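Local coordinates for hypothetical protein (Neisseria meningitidis Z2491, PDB 2F46), which is a putative phosphatase, probably hydrolysing phosphate esters as a nonclassical, eukaryotic-like member of the phosphatase superfamily, at residues K44-N49 and A71-F76. Residues are numbered along the deposited sequence; the frame is centred on the assembly and turned at random.
Sequences KTIICN and AGVTGF. Unlike the reference sequence in segment 44-49: I46 (reference Val).
With CG anti to the carbonyl carbon and beside the backbone N (chi1 -69°), then a bend at chi2 (-63°), K44 swings its otherwise extended chain back along the 71-76 segment, where NZ donates a hydrogen bond to G72 O (3.2 Å), in the carbonyl plane and on a lone pair. I46 also has CG1 beside its own N, and V73 holds CG1 anti to its N; the two side chains cross at about a right angle, with I46 CG1 3.6 Å from V73 CG1. F76 lies alongside I46, pointing the same way, and its ring presents CD2 to I46 CB at 3.8 Å. Strands 45-48 and 75-78 are parallel neighbours in the mixed sheet, joined through helix 61-68 as a beta-alpha-beta unit, with 75-78 at the sheet's edge within the chain. F61 of that helix touches both I46 and F76, so these two side chains lie on the sheet face that helix 61-68 packs against. At the strand entrance K44 O accepts two backbone N-H groups: G75 N at 3.0 Å, in the carbonyl plane, and T74 N at 2.9 Å, well above it. One step on, I46 N donates to G75 O at 2.9 Å in a nearly straight bond (165°), and T45 CA makes a CH...O contact with the same oxygen. T45, on the other face of the sheet, hydrogen-bonds through OG1 to the backbone O of E102.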
loop_
_atom_site.group_PDB
_atom_site.type_symbol
_atom_site.label_atom_id
_atom_site.label_comp_id
_atom_site.label_asym_id
_atom_site.label_seq_id
_atom_site.Cartn_x
_atom_site.Cartn_y
_atom_site.Cartn_z
ATOM N N LYS A 44 7.267 -2.929 -10.603
ATOM C CA LYS A 44 8.265 -3.979 -10.395
ATOM C C LYS A 44 8.121 -4.699 -9.063
ATOM O O LYS A 44 8.656 -5.789 -8.919
ATOM C CB LYS A 44 9.651 -3.376 -10.527
ATOM C CG LYS A 44 9.996 -2.951 -11.967
ATOM C CD LYS A 44 10.023 -4.155 -12.883
ATOM C CE LYS A 44 10.492 -3.867 -14.270
ATOM N NZ LYS A 44 10.227 -5.132 -15.050
ATOM N N THR A 45 7.455 -4.094 -8.094
ATOM C CA THR A 45 7.291 -4.701 -6.766
ATOM C C THR A 45 5.864 -4.514 -6.284
ATOM O O THR A 45 5.293 -3.434 -6.411
ATOM C CB THR A 45 8.210 -4.040 -5.741
ATOM O OG1 THR A 45 9.549 -4.053 -6.251
ATOM C CG2 THR A 45 8.149 -4.724 -4.378
ATOM N N ILE A 46 5.283 -5.598 -5.757
ATOM C CA ILE A 46 3.941 -5.633 -5.182
ATOM C C ILE A 46 4.072 -5.915 -3.700
ATOM O O ILE A 46 4.724 -6.894 -3.314
ATOM C CB ILE A 46 3.074 -6.754 -5.811
ATOM C CG1 ILE A 46 2.650 -6.356 -7.231
ATOM C CG2 ILE A 46 1.861 -7.130 -4.936
ATOM C CD1 ILE A 46 1.512 -5.371 -7.305
ATOM N N ILE A 47 3.432 -5.079 -2.889
ATOM C CA ILE A 47 3.274 -5.293 -1.452
ATOM C C ILE A 47 1.770 -5.438 -1.156
ATOM O O ILE A 47 0.955 -4.565 -1.512
ATOM C CB ILE A 47 3.809 -4.151 -0.581
ATOM C CG1 ILE A 47 5.308 -3.955 -0.845
ATOM C CG2 ILE A 47 3.617 -4.477 0.890
ATOM C CD1 ILE A 47 5.937 -2.716 -0.222
ATOM N N CYS A 48 1.372 -6.547 -0.548
ATOM C CA CYS A 48 0.033 -6.772 -0.102
ATOM C C CYS A 48 -0.058 -6.616 1.368
ATOM O O CYS A 48 0.630 -7.348 2.114
ATOM C CB CYS A 48 -0.428 -8.163 -0.455
ATOM S SG CYS A 48 -2.007 -8.648 0.196
ATOM N N ASN A 49 -0.887 -5.666 1.785
ATOM C CA ASN A 49 -1.048 -5.374 3.219
ATOM C C ASN A 49 -2.310 -5.927 3.859
ATOM O O ASN A 49 -2.728 -5.482 4.912
ATOM C CB ASN A 49 -0.907 -3.857 3.515
ATOM C CG ASN A 49 0.479 -3.315 3.243
ATOM O OD1 ASN A 49 0.652 -2.354 2.469
ATOM N ND2 ASN A 49 1.501 -3.870 3.925
ATOM N N ALA A 71 3.042 -10.058 -15.565
ATOM C CA ALA A 71 2.821 -8.627 -15.827
ATOM C C ALA A 71 4.067 -7.780 -15.557
ATOM O O ALA A 71 3.974 -6.548 -15.453
ATOM C CB ALA A 71 1.653 -8.124 -14.973
ATOM N N GLY A 72 5.224 -8.438 -15.422
ATOM C CA GLY A 72 6.500 -7.778 -15.326
ATOM C C GLY A 72 6.948 -7.483 -13.906
ATOM O O GLY A 72 7.996 -6.903 -13.690
ATOM N N VAL A 73 6.136 -7.884 -12.927
ATOM C CA VAL A 73 6.433 -7.620 -11.531
ATOM C C VAL A 73 7.426 -8.676 -11.069
ATOM O O VAL A 73 7.182 -9.859 -11.318
ATOM C CB VAL A 73 5.152 -7.703 -10.686
ATOM C CG1 VAL A 73 5.470 -7.405 -9.236
ATOM C CG2 VAL A 73 4.092 -6.760 -11.167
ATOM N N THR A 74 8.496 -8.260 -10.408
ATOM C CA THR A 74 9.597 -9.156 -10.034
ATOM C C THR A 74 9.735 -9.373 -8.538
ATOM O O THR A 74 10.302 -10.376 -8.120
ATOM C CB THR A 74 10.951 -8.677 -10.565
ATOM O OG1 THR A 74 11.252 -7.346 -10.080
ATOM C CG2 THR A 74 10.948 -8.694 -12.070
ATOM N N GLY A 75 9.212 -8.473 -7.726
ATOM C CA GLY A 75 9.252 -8.617 -6.293
ATOM C C GLY A 75 7.868 -8.631 -5.723
ATOM O O GLY A 75 7.029 -7.861 -6.126
ATOM N N PHE A 76 7.643 -9.502 -4.739
ATOM C CA PHE A 76 6.334 -9.687 -4.104
ATOM C C PHE A 76 6.510 -9.860 -2.614
ATOM O O PHE A 76 7.300 -10.702 -2.179
ATOM C CB PHE A 76 5.665 -10.943 -4.641
ATOM C CG PHE A 76 5.283 -10.861 -6.096
ATOM C CD1 PHE A 76 6.178 -11.261 -7.088
ATOM C CD2 PHE A 76 4.042 -10.418 -6.470
ATOM C CE1 PHE A 76 5.809 -11.163 -8.448
ATOM C CE2 PHE A 76 3.697 -10.327 -7.809
ATOM C CZ PHE A 76 4.584 -10.719 -8.763
#